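Local coordinates for protein acetate kinase (Entamoeba histolytica, PDB 4H0O) that is a pyrophosphate-dependent acetate kinase of the ASKHA superfamily that interconverts acetyl phosphate plus phosphate with acetate plus pyrophosphate, at residues B[196-201]-B[371-376]; B[325-330]-B[349-354]. All coordinates share one frame; numbering follows the deposited sequence.

Contact 1: residues B[196-201]-B[371-376]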
# COMPACT_ATOMS: atom_id res chain seq x y z
N LYS B 196 23.73 10.95 14.11
CA LYS B 196 24.35 12.27 13.97
C LYS B 196 25.84 12.27 14.33
O LYS B 196 26.57 13.19 13.97
CB LYS B 196 23.60 13.31 14.80
CG LYS B 196 22.16 13.53 14.34
CD LYS B 196 21.48 14.66 15.10
CE LYS B 196 20.07 14.88 14.56
NZ LYS B 196 19.30 15.88 15.36
N ASN B 197 26.28 11.23 15.04
CA ASN B 197 27.70 11.06 15.35
C ASN B 197 28.43 10.33 14.23
O ASN B 197 29.64 10.11 14.31
CB ASN B 197 27.87 10.26 16.65
CG ASN B 197 27.46 11.05 17.88
OD1 ASN B 197 27.42 12.28 17.86
ND2 ASN B 197 27.17 10.33 18.96
N VAL B 198 27.69 9.97 13.19
CA VAL B 198 28.20 9.02 12.19
C VAL B 198 27.97 9.48 10.74
O VAL B 198 28.78 9.18 9.85
CB VAL B 198 27.64 7.60 12.47
CG1 VAL B 198 27.57 6.77 11.21
CG2 VAL B 198 28.48 6.90 13.53
N ILE B 199 26.89 10.22 10.51
CA ILE B 199 26.61 10.78 9.18
C ILE B 199 26.08 12.21 9.26
O ILE B 199 25.67 12.68 10.32
CB ILE B 199 25.57 9.94 8.40
CG1 ILE B 199 24.22 9.96 9.11
CG2 ILE B 199 26.06 8.51 8.19
CD1 ILE B 199 23.04 9.77 8.17
N ASP B 200 26.08 12.91 8.12
CA ASP B 200 25.49 14.23 8.03
C ASP B 200 23.98 14.08 7.84
O ASP B 200 23.48 14.05 6.71
CB ASP B 200 26.09 15.01 6.85
CG ASP B 200 25.79 16.50 6.90
OD1 ASP B 200 24.81 16.90 7.56
OD2 ASP B 200 26.55 17.27 6.27
N VAL B 201 23.25 13.99 8.95
CA VAL B 201 21.80 13.79 8.93
C VAL B 201 21.06 14.95 8.25
O VAL B 201 20.12 14.73 7.49
CB VAL B 201 21.23 13.56 10.35
CG1 VAL B 201 19.72 13.62 10.34
CG2 VAL B 201 21.69 12.21 10.90
N ILE B 371 25.92 0.20 16.09
CA ILE B 371 25.82 0.75 14.74
C ILE B 371 27.04 0.36 13.91
O ILE B 371 28.17 0.73 14.23
CB ILE B 371 25.69 2.28 14.77
CG1 ILE B 371 24.43 2.70 15.53
CG2 ILE B 371 25.66 2.83 13.35
CD1 ILE B 371 24.30 4.19 15.72
N GLU B 372 26.80 -0.38 12.83
CA GLU B 372 27.87 -0.82 11.95
C GLU B 372 27.37 -1.00 10.52
O GLU B 372 26.35 -1.65 10.28
CB GLU B 372 28.49 -2.12 12.46
CG GLU B 372 27.47 -3.16 12.89
CD GLU B 372 28.11 -4.43 13.42
OE1 GLU B 372 28.97 -4.99 12.72
OE2 GLU B 372 27.75 -4.86 14.54
N PHE B 373 28.10 -0.41 9.57
CA PHE B 373 27.73 -0.51 8.16
C PHE B 373 27.97 -1.92 7.62
O PHE B 373 29.01 -2.52 7.87
CB PHE B 373 28.51 0.51 7.33
CG PHE B 373 28.15 1.94 7.63
CD1 PHE B 373 28.77 2.62 8.67
CD2 PHE B 373 27.20 2.60 6.87
CE1 PHE B 373 28.44 3.93 8.95
CE2 PHE B 373 26.87 3.91 7.15
CZ PHE B 373 27.49 4.58 8.19
N LEU B 374 26.99 -2.44 6.88
CA LEU B 374 27.10 -3.77 6.31
C LEU B 374 27.46 -3.72 4.83
O LEU B 374 27.81 -4.73 4.23
CB LEU B 374 25.79 -4.54 6.52
CG LEU B 374 25.27 -4.53 7.96
CD1 LEU B 374 24.01 -5.38 8.12
CD2 LEU B 374 26.36 -5.00 8.91
N THR B 375 27.37 -2.52 4.25
CA THR B 375 27.77 -2.31 2.86
C THR B 375 29.23 -1.92 2.75
O THR B 375 29.81 -1.37 3.70
CB THR B 375 26.92 -1.22 2.17
OG1 THR B 375 26.58 -0.19 3.11
CG2 THR B 375 25.65 -1.80 1.59
N MET B 376 29.83 -2.20 1.60
CA MET B 376 31.15 -1.68 1.27
C MET B 376 31.09 -0.15 1.30
O MET B 376 30.05 0.43 1.00
CB MET B 376 31.57 -2.14 -0.12
CG MET B 376 31.39 -3.64 -0.38
SD MET B 376 32.43 -4.67 0.68
CE MET B 376 32.05 -6.31 0.04

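Contact 2: residues B[325-330]-B[349-354]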
# COMPACT_ATOMS: atom_id res chain seq x y z
N GLY B 325 12.61 11.52 -2.65
CA GLY B 325 13.48 11.99 -3.72
C GLY B 325 14.84 11.32 -3.80
O GLY B 325 15.78 11.90 -4.35
N GLY B 326 14.95 10.11 -3.27
CA GLY B 326 16.22 9.40 -3.31
C GLY B 326 16.51 8.58 -2.07
O GLY B 326 15.65 8.41 -1.20
N LEU B 327 17.74 8.06 -1.98
CA LEU B 327 18.13 7.18 -0.88
C LEU B 327 19.65 7.16 -0.69
O LEU B 327 20.39 6.72 -1.57
CB LEU B 327 17.63 5.76 -1.14
CG LEU B 327 18.08 4.70 -0.13
CD1 LEU B 327 17.51 5.02 1.24
CD2 LEU B 327 17.67 3.30 -0.58
N ASP B 328 20.10 7.64 0.47
CA ASP B 328 21.52 7.60 0.81
C ASP B 328 21.82 6.46 1.79
O ASP B 328 22.86 5.81 1.71
CB ASP B 328 21.96 8.93 1.42
CG ASP B 328 21.74 10.10 0.49
OD1 ASP B 328 21.95 9.94 -0.73
OD2 ASP B 328 21.34 11.18 0.98
N LEU B 329 20.89 6.23 2.72
CA LEU B 329 21.12 5.27 3.79
C LEU B 329 19.87 4.49 4.15
O LEU B 329 18.84 5.07 4.51
CB LEU B 329 21.66 5.97 5.05
CG LEU B 329 21.89 5.07 6.27
CD1 LEU B 329 22.97 4.04 5.98
CD2 LEU B 329 22.25 5.89 7.51
N LEU B 330 19.96 3.16 4.04
CA LEU B 330 18.91 2.27 4.50
C LEU B 330 19.33 1.68 5.85
O LEU B 330 20.42 1.11 5.98
CB LEU B 330 18.67 1.15 3.48
CG LEU B 330 17.60 0.11 3.84
CD1 LEU B 330 16.22 0.72 3.79
CD2 LEU B 330 17.67 -1.12 2.93
N ASP B 349 19.26 -7.63 -1.96
CA ASP B 349 19.33 -8.26 -3.28
C ASP B 349 18.25 -7.70 -4.22
O ASP B 349 18.48 -7.57 -5.43
CB ASP B 349 19.22 -9.78 -3.16
CG ASP B 349 20.54 -10.44 -2.78
OD1 ASP B 349 21.58 -9.76 -2.80
OD2 ASP B 349 20.53 -11.66 -2.47
N LYS B 350 17.09 -7.36 -3.66
CA LYS B 350 16.02 -6.73 -4.43
C LYS B 350 16.45 -5.36 -4.93
O LYS B 350 15.99 -4.89 -5.97
CB LYS B 350 14.76 -6.57 -3.56
CG LYS B 350 14.08 -7.87 -3.15
CD LYS B 350 13.54 -8.61 -4.36
CE LYS B 350 12.93 -9.95 -3.95
NZ LYS B 350 12.80 -10.88 -5.11
N MET B 351 17.34 -4.73 -4.17
CA MET B 351 17.72 -3.34 -4.41
C MET B 351 19.16 -3.18 -4.86
O MET B 351 19.71 -2.08 -4.82
CB MET B 351 17.48 -2.51 -3.14
CG MET B 351 16.06 -2.58 -2.62
SD MET B 351 15.89 -1.80 -1.00
CE MET B 351 16.50 -0.15 -1.38
N LYS B 352 19.77 -4.28 -5.30
CA LYS B 352 21.14 -4.25 -5.81
C LYS B 352 21.24 -3.32 -7.03
O LYS B 352 22.26 -2.66 -7.23
CB LYS B 352 21.61 -5.66 -6.18
CG LYS B 352 23.11 -5.79 -6.41
CD LYS B 352 23.50 -7.19 -6.90
CE LYS B 352 22.92 -8.28 -6.01
NZ LYS B 352 23.43 -9.64 -6.37
N PHE B 353 20.17 -3.26 -7.81
CA PHE B 353 20.15 -2.43 -9.02
C PHE B 353 20.21 -0.93 -8.73
O PHE B 353 20.50 -0.13 -9.62
CB PHE B 353 18.92 -2.76 -9.89
CG PHE B 353 17.64 -2.13 -9.41
CD1 PHE B 353 16.89 -2.72 -8.41
CD2 PHE B 353 17.17 -0.95 -9.99
CE1 PHE B 353 15.71 -2.15 -7.98
CE2 PHE B 353 15.99 -0.37 -9.56
CZ PHE B 353 15.26 -0.97 -8.56
N LEU B 354 19.97 -0.55 -7.47
CA LEU B 354 19.98 0.86 -7.08
C LEU B 354 21.33 1.30 -6.51
O LEU B 354 21.51 2.46 -6.12
CB LEU B 354 18.87 1.14 -6.05
CG LEU B 354 17.42 0.98 -6.51
CD1 LEU B 354 16.50 0.74 -5.33
CD2 LEU B 354 16.96 2.20 -7.30

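Contact 1: residues B[196-201]-B[371-376]
Val198 and Ile199 meet Phe373 in a small apolar surface contact between the loop that follows helix 185-195 and the short edge strand 372-373 of the six-stranded mixed sheet. The backbones stay well apart, with Val198 CA 9.0 Å from Ile371 CA, and the Phe373 side chain bridges the gap. Its ring is met at the edge, near its own plane, by both partners. Val198 comes head-on from the opposite direction: its CG1 methyl sits 3.7 Å from Phe373 CE1 and equally close to CZ, straddling the outer bond of the ring. That methyl lies anti to the valine backbone N (chi1 153°), which carries it toward the phenylalanine while CG2 stands farther off. Ile199 arrives at a slant and uses its short branch, CG2, 4.2 Å from Phe373 CZ. The Phe373 CB points toward the loop, and with CG anti to the carbonyl carbon (chi1 -67°) the far end of the ring is sent to the two branched residues. Phe373 also packs on Gln382 and Cys384 of the antiparallel neighbour strand 382-385 and on Leu329 of strand 329-333, which Ile199 touches as well. The ring thus reaches from the edge strand across strand 382-385 to Leu329 and the loop leading into strand 205-211, while Ile371 rests on Ser194 of helix 185-195.

Contact 2: residues B[325-330]-B[349-354]
The connection between the parallel neighbour strands 329-333 and 382-385 is pinned near its start by Met351, which packs on Leu327 and Leu330 where the lead-in and first residues of strand 329-333 face the turn just after helix 341-350. Met351 is the first residue to leave the helix, and its carbonyl accepts a bond from Leu354 N (3.1 Å, N to O) in the short 3-10 turn that follows. Its side chain runs out extended and then bends at the thioether (chi3 57°), which swings the terminal methyl aside toward Leu327: CE lies 3.7 Å from Leu327 CD2. The two side chains cross at about a right angle. Leu330 is looser, its CD2 4.4 Å from the Met351 SD. The two leucines, three positions apart, can point the same way because the backbone at Asp328 leaves the extended path (psi -37°). Just before them, Gly325 with its positive phi (88°) is the C-prime residue of a Schellman motif closing helix 299-324, in which Gly326 N bonds to Met321 O. That helix also packs here, Ile317 touching both Leu330 and Met351. The 349-354 side takes part in the subunit interface: Met351, Phe353 and Leu354 pack on Val322, Gly325 and Met321 of the second subunit, respectively. Methyl groups and a thioether do all the touching between the segments: the sulfur serves as apolar bulk, and shape rather than directional bonding fits Met351 against the two leucines.

How the contacts relate
Following the chain from the N terminus, the loop 196-201 after helix 185-195 comes first and is met by 371-376 some 170 residues later, which closes the large loop of contact 1. Contact 2 is nested inside it, joining 325-330 to 349-354 across a short, mostly helical excursion. Their centres are 15 Å apart, and Leu329, in a segment of contact 2, connects them by packing on both Ile199 and Phe373 of contact 1. Both contacts reach the same six-stranded sheet; contact 1 ties its edge strand 372-373 to the approach to strand 205-211, contact 2 ties the entry to strand 329-333 to the turn that ends helix 341-350.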